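Local atomic coordinates of leucyl-trna synthetase (Plasmodium falciparum, PDB entry 5FOC), a protein that probably charges tRNA(Leu) with leucine at the expense of ATP and, through the editing domain described here, probably removes wrongly attached amino acids. Residues 148-153 / 188-193; 181-186 / 197-202; 230-235 / 366-371; 309-314 / 330-335; 316-319 / 323-326. The protein carries 2 engineered substitutions. All blocks are in the same frame, centred on the assembly; numbering follows the deposited sequence. Where two conformers were deposited one is given.

Interaction 1 of 5, residues 148-153 / 188-193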
# COMPACT_ATOMS: atom_id res chain seq x y z
N TYR A 148 10.50 2.31 4.22
CA TYR A 148 10.82 2.70 5.57
C TYR A 148 9.71 2.30 6.53
O TYR A 148 8.56 2.32 6.20
CB TYR A 148 11.06 4.24 5.63
CG TYR A 148 12.35 4.61 4.95
CD1 TYR A 148 12.47 4.56 3.56
CD2 TYR A 148 13.46 5.02 5.69
CE1 TYR A 148 13.65 4.91 2.92
CE2 TYR A 148 14.65 5.42 5.05
CZ TYR A 148 14.74 5.34 3.67
OH TYR A 148 15.90 5.69 3.01
N LEU A 149 10.12 1.91 7.74
CA LEU A 149 9.19 1.59 8.82
C LEU A 149 9.35 2.70 9.86
O LEU A 149 10.46 2.95 10.31
CB LEU A 149 9.53 0.21 9.49
CG LEU A 149 9.08 -0.98 8.67
CD1 LEU A 149 9.74 -1.12 7.32
CD2 LEU A 149 9.41 -2.20 9.52
N THR A 150 8.21 3.29 10.25
CA THR A 150 8.15 4.39 11.20
C THR A 150 6.81 4.38 11.96
O THR A 150 5.76 3.96 11.42
CB THR A 150 8.34 5.75 10.50
OG1 THR A 150 8.68 6.70 11.50
CG2 THR A 150 7.11 6.17 9.79
N LEU A 151 6.85 4.82 13.21
CA LEU A 151 5.69 4.80 14.08
C LEU A 151 4.81 6.02 13.85
O LEU A 151 5.37 7.12 13.60
CB LEU A 151 6.14 4.72 15.55
CG LEU A 151 6.70 3.37 16.11
CD1 LEU A 151 7.44 3.60 17.40
CD2 LEU A 151 5.50 2.47 16.28
N GLY A 152 3.51 5.87 13.85
CA GLY A 152 2.63 7.02 13.64
C GLY A 152 1.30 6.85 14.31
O GLY A 152 1.02 5.81 14.98
N PHE A 153 0.46 7.84 14.09
CA PHE A 153 -0.80 7.96 14.75
C PHE A 153 -1.91 7.29 13.96
O PHE A 153 -1.88 7.24 12.72
CB PHE A 153 -1.16 9.43 14.92
CG PHE A 153 -0.11 10.25 15.65
CD1 PHE A 153 0.03 10.10 17.03
CD2 PHE A 153 0.73 11.13 14.99
CE1 PHE A 153 0.98 10.79 17.74
CE2 PHE A 153 1.68 11.87 15.70
CZ PHE A 153 1.81 11.70 17.08
N ASN A 188 10.11 9.24 0.14
CA ASN A 188 9.35 10.38 -0.43
C ASN A 188 8.21 10.86 0.44
O ASN A 188 7.98 12.05 0.57
CB ASN A 188 8.77 10.01 -1.80
CG ASN A 188 7.90 11.09 -2.38
OD1 ASN A 188 8.44 12.14 -2.84
ND2 ASN A 188 6.59 10.92 -2.37
N SER A 189 7.45 9.94 1.02
CA SER A 189 6.27 10.33 1.79
C SER A 189 6.56 10.89 3.17
O SER A 189 5.69 11.48 3.77
CB SER A 189 5.28 9.17 1.88
OG SER A 189 5.82 8.11 2.65
N LEU A 190 7.75 10.70 3.71
CA LEU A 190 7.95 10.84 5.16
C LEU A 190 7.65 12.23 5.71
O LEU A 190 6.81 12.40 6.58
CB LEU A 190 9.34 10.39 5.57
CG LEU A 190 9.62 8.86 5.51
CD1 LEU A 190 11.09 8.62 5.74
CD2 LEU A 190 8.78 8.04 6.51
N TYR A 191 8.23 13.27 5.09
CA TYR A 191 8.01 14.54 5.68
C TYR A 191 6.61 15.06 5.39
O TYR A 191 6.06 15.79 6.21
CB TYR A 191 9.07 15.50 5.23
CG TYR A 191 10.46 15.18 5.64
CD1 TYR A 191 10.80 15.08 6.97
CD2 TYR A 191 11.48 15.08 4.70
CE1 TYR A 191 12.11 14.81 7.37
CE2 TYR A 191 12.80 14.83 5.08
CZ TYR A 191 13.10 14.69 6.42
OH TYR A 191 14.39 14.44 6.84
N ASN A 192 6.03 14.65 4.26
CA ASN A 192 4.62 14.93 3.93
C ASN A 192 3.70 14.33 4.97
O ASN A 192 2.77 14.90 5.47
CB ASN A 192 4.26 14.44 2.52
CG ASN A 192 5.13 15.07 1.41
OD1 ASN A 192 5.81 14.35 0.62
ND2 ASN A 192 5.12 16.39 1.34
N LEU A 193 4.00 13.07 5.33
CA LEU A 193 3.21 12.47 6.40
C LEU A 193 3.31 13.25 7.73
O LEU A 193 2.29 13.44 8.41
CB LEU A 193 3.62 11.01 6.62
CG LEU A 193 3.31 10.03 5.48
CD1 LEU A 193 4.05 8.70 5.69
CD2 LEU A 193 1.81 9.86 5.29
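Leu190 on helix 190-195 reaches strand 146-152 and meets Tyr148 and Thr150. Between them these three residues bury nearly all of the 127 Å² of the contact. The two methyls of Leu190 divide the work. CD1 of Leu190 approaches CG of Tyr148 at 4.3 Å, obliquely to the ring. CD2 of Leu190 lies 4.1 Å from CG2 of Thr150, and these two side chains run past each other in opposite directions. Both strand residues turn their CB toward the helix, while Leu149 between them turns away, as expected for successive residues of a strand.

The torsion of Thr150 sorts its two branches. Its OG1 stands opposite the backbone N (chi1 -163°), which leaves the methyl CG2 for the leucine. OG1 itself is hydrogen-bonded to Phe213 O, so the buried hydroxyl is satisfied by a carbonyl outside the two segments. No hydrogen bond crosses between 148-153 and 188-193, and the spacing is that of ordinary van der Waals packing. The backbones stay well apart, with the CA atoms of Tyr148 and Leu190 8.6 Å from each other.

Strand 181-185 pairs antiparallel with 146-152, and its Cys185 also touches Leu190 and Leu193. The result is typical of a helix packed by its leucines on one face of a mixed sheet, here in the editing domain of a class I synthetase.

Interaction 2 of 5, residues 181-186 / 197-202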
# COMPACT_ATOMS: atom_id res chain seq x y z
N ASN A 181 0.77 2.58 15.60
CA ASN A 181 0.92 1.91 14.31
C ASN A 181 2.33 1.99 13.79
O ASN A 181 2.97 3.07 13.89
CB ASN A 181 -0.03 2.55 13.26
CG ASN A 181 -1.49 2.47 13.67
OD1 ASN A 181 -1.85 1.61 14.49
ND2 ASN A 181 -2.33 3.34 13.15
N ILE A 182 2.84 0.87 13.28
CA ILE A 182 4.05 0.83 12.51
C ILE A 182 3.62 1.02 11.07
O ILE A 182 3.02 0.15 10.50
CB ILE A 182 4.83 -0.48 12.66
CG1 ILE A 182 5.31 -0.62 14.09
CG2 ILE A 182 6.00 -0.52 11.71
CD1 ILE A 182 5.65 -2.03 14.48
N TYR A 183 3.96 2.17 10.46
CA TYR A 183 3.73 2.37 9.05
C TYR A 183 4.88 2.03 8.14
O TYR A 183 6.02 2.24 8.50
CB TYR A 183 3.33 3.84 8.81
CG TYR A 183 1.99 4.25 9.39
CD1 TYR A 183 0.82 3.50 9.15
CD2 TYR A 183 1.87 5.37 10.24
CE1 TYR A 183 -0.41 3.88 9.66
CE2 TYR A 183 0.63 5.75 10.77
CZ TYR A 183 -0.51 5.01 10.48
OH TYR A 183 -1.77 5.28 10.96
N VAL A 184 4.56 1.44 6.99
CA VAL A 184 5.53 1.14 5.96
C VAL A 184 5.21 2.09 4.79
O VAL A 184 4.06 2.14 4.29
CB VAL A 184 5.44 -0.30 5.43
CG1 VAL A 184 6.59 -0.58 4.50
CG2 VAL A 184 5.47 -1.30 6.60
N CYS A 185 6.25 2.78 4.33
CA CYS A 185 6.06 3.83 3.28
C CYS A 185 7.40 4.21 2.68
O CYS A 185 8.45 3.94 3.22
CB CYS A 185 5.38 5.03 3.90
SG CYS A 185 6.28 5.77 5.28
N SER A 186 7.32 4.93 1.55
CA SER A 186 8.50 5.40 0.88
C SER A 186 9.17 6.59 1.65
O SER A 186 8.55 7.30 2.44
CB SER A 186 8.12 5.89 -0.53
OG SER A 186 7.19 6.96 -0.46
N GLY A 197 0.38 15.40 10.03
CA GLY A 197 0.08 14.87 11.38
C GLY A 197 -0.11 13.38 11.51
O GLY A 197 -0.69 12.91 12.50
N ILE A 198 0.36 12.63 10.51
CA ILE A 198 0.22 11.16 10.50
C ILE A 198 1.39 10.51 11.22
O ILE A 198 1.20 9.47 11.84
CB ILE A 198 0.09 10.64 9.05
CG1 ILE A 198 -1.13 11.30 8.40
CG2 ILE A 198 0.01 9.09 9.03
CD1 ILE A 198 -1.28 11.11 6.90
N ILE A 199 2.59 11.06 11.12
CA ILE A 199 3.73 10.59 11.90
C ILE A 199 4.37 11.76 12.62
O ILE A 199 4.19 12.90 12.14
CB ILE A 199 4.76 9.85 11.04
CG1 ILE A 199 5.56 10.81 10.12
CG2 ILE A 199 4.09 8.74 10.20
CD1 ILE A 199 6.67 10.14 9.35
N PRO A 200 5.10 11.54 13.70
CA PRO A 200 5.82 12.57 14.40
C PRO A 200 7.21 12.76 13.84
O PRO A 200 7.70 11.94 13.07
CB PRO A 200 5.93 12.04 15.81
CG PRO A 200 5.99 10.57 15.61
CD PRO A 200 5.12 10.25 14.45
N LEU A 201 7.80 13.89 14.22
CA LEU A 201 9.24 14.17 14.06
C LEU A 201 9.94 13.86 15.37
O LEU A 201 9.36 14.01 16.43
CB LEU A 201 9.47 15.63 13.66
CG LEU A 201 9.02 16.13 12.29
CD1 LEU A 201 9.27 17.64 12.16
CD2 LEU A 201 9.77 15.31 11.24
N LEU A 202 11.18 13.40 15.29
CA LEU A 202 11.98 12.99 16.41
C LEU A 202 12.85 14.15 16.88
O LEU A 202 13.38 14.90 16.07
CB LEU A 202 12.85 11.80 15.99
CG LEU A 202 13.93 11.25 16.91
CD1 LEU A 202 13.35 10.52 18.10
CD2 LEU A 202 14.90 10.37 16.13
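Strand 181-185 and the loop between helix 190-195 and strand 201-202 stand apart as backbones, with the CA atoms of Tyr183 and Ile199 8.7 Å from each other. The ring of Tyr183 spans the gap. Two neighbouring isoleucines receive it, each through its CG2 methyl. CE2 of Tyr183 is 3.8 Å from CG2 of Ile198, and CD2 of Tyr183 is 4.0 Å from CG2 of Ile199. Both methyls approach the ring obliquely. The side chain of Ile198 runs at about a right angle to the tyrosine, whereas that of Ile199 passes it in the opposite direction.

Packing from its own strand helps to fix the ring. CB of Asn181 sits 3.7 Å above the plane of the Tyr183 ring, near its rim. ND2 of Asn181 then donates to Tyr183 OH at 3.0 Å, with the phenol oxygen nearly in the amide plane. The same OH is hydrogen-bonded to Phe153 O, so two partners grip the polar end of a buried ring.

Gly197 ends the helix with a Schellman motif, and its positive phi (74°) turns the chain into the isoleucines. Ile198 also touches Leu193 and Ile199 touches Ala194, both on helix 190-195. The Tyr183 side chain also touches Leu124 of strand 120-127, which runs parallel to 181-185.

Interaction 3 of 5, residues 230-235 / 366-371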
# COMPACT_ATOMS: atom_id res chain seq x y z
N THR A 230 -7.53 -4.83 4.13
CA THR A 230 -8.06 -3.53 4.59
C THR A 230 -9.42 -3.75 5.23
O THR A 230 -9.99 -4.88 5.12
CB THR A 230 -8.26 -2.53 3.42
OG1 THR A 230 -9.43 -2.88 2.69
CG2 THR A 230 -7.02 -2.44 2.52
N ASN A 231 -9.99 -2.75 5.89
CA ASN A 231 -11.35 -2.89 6.43
C ASN A 231 -12.45 -2.57 5.41
O ASN A 231 -13.63 -2.53 5.76
CB ASN A 231 -11.51 -2.05 7.70
CG ASN A 231 -10.70 -2.60 8.85
OD1 ASN A 231 -10.61 -3.83 9.05
ND2 ASN A 231 -10.13 -1.73 9.65
N ILE A 232 -12.05 -2.36 4.15
CA ILE A 232 -12.96 -2.08 3.08
C ILE A 232 -13.06 -3.22 2.07
O ILE A 232 -14.08 -3.36 1.40
CB ILE A 232 -12.53 -0.76 2.34
CG1 ILE A 232 -12.24 0.33 3.35
CG2 ILE A 232 -13.61 -0.32 1.35
CD1 ILE A 232 -11.43 1.48 2.79
N SER A 233 -12.01 -4.02 1.93
CA SER A 233 -11.92 -5.00 0.86
C SER A 233 -12.89 -6.17 1.09
O SER A 233 -13.08 -6.61 2.24
CB SER A 233 -10.48 -5.51 0.74
OG SER A 233 -10.00 -6.13 1.93
N LYS A 234 -13.50 -6.61 0.00
CA LYS A 234 -14.41 -7.74 -0.00
C LYS A 234 -13.69 -8.98 0.54
O LYS A 234 -14.27 -9.75 1.40
CB LYS A 234 -14.90 -8.05 -1.42
CG LYS A 234 -15.98 -9.14 -1.41
CD LYS A 234 -16.60 -9.41 -2.75
CE LYS A 234 -15.74 -10.32 -3.56
NZ LYS A 234 -16.54 -10.94 -4.64
N ILE A 235 -12.51 -9.26 -0.01
CA ILE A 235 -11.63 -10.37 0.45
C ILE A 235 -10.50 -9.86 1.32
O ILE A 235 -10.11 -8.66 1.25
CB ILE A 235 -11.07 -11.20 -0.73
CG1 ILE A 235 -10.12 -10.40 -1.64
CG2 ILE A 235 -12.20 -11.80 -1.52
CD1 ILE A 235 -9.61 -11.14 -2.84
N ASN A 366 -14.09 6.73 9.31
CA ASN A 366 -13.95 5.39 9.91
C ASN A 366 -12.54 5.08 10.36
O ASN A 366 -12.29 3.98 10.84
CB ASN A 366 -14.41 4.30 8.92
CG ASN A 366 -15.92 4.31 8.67
OD1 ASN A 366 -16.69 4.83 9.45
ND2 ASN A 366 -16.34 3.68 7.57
N LEU A 367 -11.60 6.01 10.20
CA LEU A 367 -10.20 5.80 10.53
C LEU A 367 -9.57 4.64 9.74
O LEU A 367 -8.68 3.97 10.23
CB LEU A 367 -10.03 5.59 12.04
CG LEU A 367 -10.63 6.66 12.93
CD1 LEU A 367 -10.21 6.43 14.37
CD2 LEU A 367 -10.21 8.06 12.52
N ASP A 368 -10.03 4.44 8.51
CA ASP A 368 -9.48 3.44 7.59
C ASP A 368 -8.41 3.98 6.66
O ASP A 368 -7.83 3.24 5.87
CB ASP A 368 -10.59 2.78 6.80
CG ASP A 368 -11.41 1.81 7.66
OD1 ASP A 368 -10.85 1.25 8.61
OD2 ASP A 368 -12.60 1.66 7.40
N GLY A 369 -8.13 5.28 6.79
CA GLY A 369 -7.16 5.95 5.99
C GLY A 369 -7.10 7.46 6.23
O GLY A 369 -7.67 7.96 7.18
N PHE A 370 -6.35 8.14 5.35
CA PHE A 370 -5.98 9.55 5.51
C PHE A 370 -6.03 10.23 4.15
O PHE A 370 -5.82 9.61 3.12
CB PHE A 370 -4.56 9.69 6.01
CG PHE A 370 -4.28 8.96 7.30
CD1 PHE A 370 -4.72 9.46 8.53
CD2 PHE A 370 -3.56 7.78 7.28
CE1 PHE A 370 -4.42 8.81 9.72
CE2 PHE A 370 -3.28 7.13 8.47
CZ PHE A 370 -3.72 7.63 9.68
N LEU A 371 -6.27 11.54 4.21
CA LEU A 371 -6.01 12.38 3.04
C LEU A 371 -4.55 12.80 3.09
O LEU A 371 -4.03 13.04 4.17
CB LEU A 371 -6.93 13.59 3.02
CG LEU A 371 -8.44 13.28 2.94
CD1 LEU A 371 -9.31 14.54 2.83
CD2 LEU A 371 -8.79 12.31 1.81
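Two irregular pieces of backbone approach here, the loop between strands 227-229 and 238-242 and the turn leading into strand 369-373. Their closest CA atoms, in Asn231 and Asp368, are 6.7 Å apart. Both of these residues direct their CB toward the other segment.

One hydrogen bond joins them. ND2 of Asn231 donates to OD1 of Asp368 at 3.2 Å, and the N-H...acceptor angle is 164°. The acceptor lies in the plane of the amide. The donor, in contrast, comes from above the carboxylate plane, and the two planes are turned 56° against each other. OD1 of Asp368 also rests 3.5 Å from CB of Asn231, so the carboxylate leans on the root of the asparagine as well as its amide. Ile232 adds a looser contact, its CG1 4.3 Å from OD2 of Asp368.

Each side of the contact is shaped by a local motif. In 230-235, OG1 of Thr230 accepts from the backbone N of Ile232 at 3.0 Å and from the backbone N of Ser233 at 2.9 Å, an ST turn and an ST motif together. In 366-371, a Schellman motif at Leu367, with positive phi, ends helix 352-365 and places Asp368 just ahead of strand 369-373.

Asp368 bonds through its backbone to Lys12 on strand 7-15, while Asn231 touches Phe14 of the same strand. Ile232 also packs on Ile363 of helix 352-365.

Interaction 4 of 5, residues 309-314 / 330-335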
# COMPACT_ATOMS: atom_id res chain seq x y z
N LYS A 309 -9.87 -4.54 -17.72
CA LYS A 309 -9.67 -5.55 -18.75
C LYS A 309 -10.14 -5.02 -20.12
O LYS A 309 -9.47 -5.22 -21.12
CB LYS A 309 -10.45 -6.83 -18.39
CG LYS A 309 -10.26 -7.98 -19.37
CD LYS A 309 -11.00 -9.24 -18.94
CE LYS A 309 -10.95 -10.21 -20.10
NZ LYS A 309 -11.64 -11.49 -19.90
N TYR A 310 -11.31 -4.40 -20.15
CA TYR A 310 -11.86 -3.89 -21.42
C TYR A 310 -10.85 -2.97 -22.15
O TYR A 310 -10.63 -3.15 -23.33
CB TYR A 310 -13.18 -3.14 -21.20
CG TYR A 310 -13.80 -2.63 -22.47
CD1 TYR A 310 -14.66 -3.41 -23.23
CD2 TYR A 310 -13.51 -1.33 -22.93
CE1 TYR A 310 -15.20 -2.94 -24.42
CE2 TYR A 310 -14.06 -0.85 -24.10
CZ TYR A 310 -14.90 -1.66 -24.84
OH TYR A 310 -15.45 -1.15 -26.00
N TYR A 311 -10.25 -2.01 -21.44
CA TYR A 311 -9.24 -1.10 -22.07
C TYR A 311 -7.87 -1.74 -22.31
O TYR A 311 -7.19 -1.38 -23.27
CB TYR A 311 -9.15 0.24 -21.33
CG TYR A 311 -10.40 1.04 -21.62
CD1 TYR A 311 -10.56 1.73 -22.85
CD2 TYR A 311 -11.47 1.04 -20.73
CE1 TYR A 311 -11.74 2.43 -23.14
CE2 TYR A 311 -12.64 1.78 -21.01
CZ TYR A 311 -12.78 2.45 -22.22
OH TYR A 311 -13.95 3.16 -22.49
N TYR A 312 -7.48 -2.69 -21.45
CA TYR A 312 -6.30 -3.51 -21.71
C TYR A 312 -6.41 -4.16 -23.10
O TYR A 312 -5.50 -4.05 -23.92
CB TYR A 312 -6.20 -4.59 -20.64
CG TYR A 312 -5.02 -5.51 -20.75
CD1 TYR A 312 -3.75 -5.10 -20.33
CD2 TYR A 312 -5.18 -6.81 -21.26
CE1 TYR A 312 -2.66 -5.95 -20.42
CE2 TYR A 312 -4.09 -7.67 -21.35
CZ TYR A 312 -2.84 -7.24 -20.92
OH TYR A 312 -1.77 -8.07 -21.00
N GLU A 313 -7.55 -4.79 -23.36
CA GLU A 313 -7.78 -5.52 -24.61
C GLU A 313 -7.98 -4.62 -25.82
O GLU A 313 -7.39 -4.86 -26.87
CB GLU A 313 -8.98 -6.44 -24.48
CG GLU A 313 -8.76 -7.58 -23.49
CD GLU A 313 -10.02 -8.40 -23.30
OE1 GLU A 313 -11.12 -7.86 -23.60
OE2 GLU A 313 -9.91 -9.59 -22.86
N LYS A 314 -8.83 -3.60 -25.66
CA LYS A 314 -9.18 -2.70 -26.76
C LYS A 314 -7.97 -1.89 -27.19
O LYS A 314 -7.78 -1.72 -28.39
CB LYS A 314 -10.32 -1.77 -26.37
CG LYS A 314 -10.83 -0.87 -27.48
CD LYS A 314 -11.84 0.10 -26.91
CE LYS A 314 -12.38 1.05 -27.96
NZ LYS A 314 -13.55 1.77 -27.41
N GLU A 330 -4.77 7.57 -17.58
CA GLU A 330 -5.31 8.91 -17.43
C GLU A 330 -6.71 9.06 -18.06
O GLU A 330 -7.62 9.60 -17.42
CB GLU A 330 -4.29 9.96 -17.96
CG GLU A 330 -3.05 10.07 -17.04
CD GLU A 330 -1.81 10.71 -17.68
OE1 GLU A 330 -1.79 10.98 -18.90
OE2 GLU A 330 -0.83 10.94 -16.93
N VAL A 331 -6.88 8.56 -19.28
CA VAL A 331 -8.16 8.55 -20.00
C VAL A 331 -9.25 7.76 -19.27
O VAL A 331 -10.40 8.22 -19.15
CB VAL A 331 -7.99 8.00 -21.44
CG1 VAL A 331 -9.32 7.77 -22.15
CG2 VAL A 331 -7.14 8.97 -22.27
N LEU A 332 -8.90 6.56 -18.79
CA LEU A 332 -9.87 5.74 -18.05
C LEU A 332 -10.25 6.38 -16.71
O LEU A 332 -11.41 6.37 -16.33
CB LEU A 332 -9.33 4.31 -17.83
CG LEU A 332 -10.22 3.39 -17.02
CD1 LEU A 332 -11.50 3.10 -17.77
CD2 LEU A 332 -9.46 2.09 -16.70
N TYR A 333 -9.27 6.97 -16.03
CA TYR A 333 -9.55 7.66 -14.78
C TYR A 333 -10.62 8.73 -14.95
O TYR A 333 -11.57 8.81 -14.17
CB TYR A 333 -8.26 8.24 -14.22
CG TYR A 333 -8.37 9.19 -13.05
CD1 TYR A 333 -8.45 8.74 -11.75
CD2 TYR A 333 -8.33 10.58 -13.27
CE1 TYR A 333 -8.53 9.63 -10.69
CE2 TYR A 333 -8.40 11.49 -12.22
CZ TYR A 333 -8.48 11.01 -10.92
OH TYR A 333 -8.56 11.87 -9.84
N LYS A 334 -10.44 9.57 -15.98
CA LYS A 334 -11.38 10.70 -16.25
C LYS A 334 -12.76 10.17 -16.69
O LYS A 334 -13.81 10.61 -16.23
CB LYS A 334 -10.73 11.66 -17.25
CG LYS A 334 -9.77 12.65 -16.58
CD LYS A 334 -9.17 13.65 -17.57
CE LYS A 334 -7.90 14.31 -17.02
NZ LYS A 334 -6.72 13.39 -16.90
N LYS A 335 -12.75 9.10 -17.48
CA LYS A 335 -13.99 8.53 -17.96
C LYS A 335 -14.80 7.90 -16.83
O LYS A 335 -16.00 8.10 -16.72
CB LYS A 335 -13.72 7.50 -19.04
CG LYS A 335 -14.95 7.07 -19.80
CD LYS A 335 -14.57 6.46 -21.14
CE LYS A 335 -15.78 5.94 -21.90
NZ LYS A 335 -16.62 7.03 -22.46
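CG of Tyr311 stands opposite its own carbonyl carbon (chi1 -72°), and this sends the ring from helix 307-314 toward helix 325-339. On the facing helix, Leu332 and Lys335 both hold CG opposite the backbone N, with chi1 of 178° and -168°. Their side chains reach back to two different parts of the tyrosine.

Leu332 meets the CD2 and CE2 carbons of the ring. Its CD1 methyl is 3.6 Å from CD2 of Tyr311 and 3.7 Å from CE2 of Tyr311. The methyl approaches obliquely. Lys335 takes the phenol end, with its side chain at about a right angle to that of the tyrosine. CE of Lys335 lies 3.4 Å from OH of Tyr311, and CD of Lys335 is 3.6 Å from the same oxygen. The lysine therefore touches with its carbon chain. A bend at its last torsion turns NZ aside, and the ammonium forms a salt bridge with Glu339 one helical turn further on.

The ring is backed from its own helix too. CD2 of Tyr310 sits 3.7 Å above the plane of the Tyr311 ring, over its centre, and Tyr311 meets the edge of the Tyr310 ring. Thr263 of helix 263-274 touches both Tyr311 and Leu332, so a third helix borders the seam.

The closest CA atoms of the two helices, in Tyr311 and Leu332, are 8.0 Å apart. No hydrogen bond or salt bridge passes between 309-314 and 330-335. The helices are thus joined here by apolar and van der Waals packing round one buried aromatic ring, and the lysine charge is met within its own helix.

Interaction 5 of 5, residues 316-319 / 323-326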
# COMPACT_ATOMS: atom_id res chain seq x y z
N LYS A 316 -4.84 -2.76 -26.84
CA LYS A 316 -3.80 -3.73 -27.17
C LYS A 316 -2.56 -3.61 -26.29
O LYS A 316 -1.43 -3.74 -26.77
CB LYS A 316 -3.43 -3.64 -28.67
CG LYS A 316 -4.62 -3.86 -29.58
CD LYS A 316 -5.00 -5.32 -29.62
CE LYS A 316 -6.40 -5.45 -30.18
NZ LYS A 316 -6.58 -6.80 -30.77
N VAL A 317 -2.78 -3.39 -25.00
CA VAL A 317 -1.68 -3.24 -24.04
C VAL A 317 -0.85 -4.50 -24.02
O VAL A 317 -1.38 -5.61 -23.83
CB VAL A 317 -2.19 -2.98 -22.62
CG1 VAL A 317 -1.03 -3.08 -21.63
CG2 VAL A 317 -2.94 -1.64 -22.55
N SER A 318 0.46 -4.35 -24.16
CA SER A 318 1.36 -5.49 -24.33
C SER A 318 1.94 -6.04 -23.05
O SER A 318 2.30 -7.20 -23.02
CB SER A 318 2.48 -5.13 -25.30
OG SER A 318 1.87 -4.86 -26.55
N SER A 319 2.03 -5.20 -22.02
CA SER A 319 2.60 -5.53 -20.73
C SER A 319 2.30 -4.37 -19.77
O SER A 319 1.82 -3.28 -20.19
CB SER A 319 4.11 -5.72 -20.81
OG SER A 319 4.75 -4.43 -20.92
N VAL A 323 4.54 1.66 -22.73
CA VAL A 323 4.58 3.13 -22.68
C VAL A 323 3.22 3.80 -22.85
O VAL A 323 3.04 4.95 -22.44
CB VAL A 323 5.56 3.73 -23.72
CG1 VAL A 323 6.98 3.29 -23.45
CG2 VAL A 323 5.11 3.46 -25.17
N LYS A 324 2.29 3.12 -23.51
CA LYS A 324 0.99 3.71 -23.75
C LYS A 324 0.08 3.64 -22.51
O LYS A 324 -0.93 4.33 -22.47
CB LYS A 324 0.34 3.11 -25.01
CG LYS A 324 -0.38 1.80 -24.77
CD LYS A 324 -0.64 0.99 -26.05
CE LYS A 324 -0.96 -0.46 -25.69
NZ LYS A 324 -0.42 -1.47 -26.66
N LEU A 325 0.43 2.82 -21.51
CA LEU A 325 -0.42 2.68 -20.32
C LEU A 325 -0.69 3.94 -19.58
O LEU A 325 -1.80 4.16 -19.12
CB LEU A 325 0.12 1.65 -19.30
CG LEU A 325 -0.58 0.34 -19.34
CD1 LEU A 325 -0.80 -0.07 -20.76
CD2 LEU A 325 0.27 -0.68 -18.61
N GLN A 326 0.33 4.80 -19.46
CA GLN A 326 0.15 6.03 -18.69
C GLN A 326 -1.04 6.84 -19.23
O GLN A 326 -1.89 7.26 -18.44
CB GLN A 326 1.43 6.88 -18.64
CG GLN A 326 1.39 8.02 -17.61
CD GLN A 326 0.92 7.59 -16.20
OE1 GLN A 326 1.23 6.48 -15.72
NE2 GLN A 326 0.14 8.45 -15.56
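Lys324 reaches back across the turn, and its NZ is modelled as donating to the backbone O of Lys316. The separation of these two atoms, 2.5 Å, is too short to be taken at face value, so the bond itself is doubtful. On the way the lysine passes along Val317. Its CE lies 3.3 Å from CA of Val317 and 3.9 Å from CG2 of Val317, so the carbon chain packs while the ammonium points to the carbonyl. CG of Lys324 takes the position between the backbone N and the carbonyl carbon (chi1 83°), and from there an almost extended chain, bent at its last torsion, carries NZ toward Lys316.

Leu325 is the second arm of the contact. It has two conformers, and in the one described here its side chain crosses that of Val317 at about a right angle. The methyl positions are uncertain, because CD1 of this conformer comes too near the valine for its distances to be relied on. In this conformer alone, CD2 of Leu325 lies 3.4 Å from O of Ser319.

Further out, Asp322 in the intervening turn binds twice. Its OD2, which lies outside both segments, pairs with NZ of Lys324 in a salt bridge and accepts a hydrogen bond from the backbone N of Ser318. The carboxylate probably balances the lysine charge. Leu325 also touches Ala267 on helix 263-274.

Lys316, with positive phi, closes helix 307-314 in a Schellman motif. The whole is a short alpha-alpha connection, a loop joining two consecutive helices, 307-314 and 325-339.

In the fold
Interactions 1 and 2 are buried, apolar neighbours, their centres 3 Å apart. Strands 146-152 and 181-185, one in each, are neighbours in the sheet. Helix 190-195, used by interaction 1, runs in the chain between the two segments of interaction 2. Interaction 3 reaches the same sheet but lies at the surface, joined by an asparagine-aspartate hydrogen bond. Its Phe370 packs on Tyr183 OH and Ile198 of interaction 2 and on the carbonyl oxygen of Phe153 of interaction 1. Interactions 4 and 5 lie across the chain's centre from interactions 1 and 2 and both use helix 325-339. Interaction 4 is buried and aromatic. Interaction 5, partly buried, mixes apolar packing with a lysine-to-carbonyl approach of doubtful length.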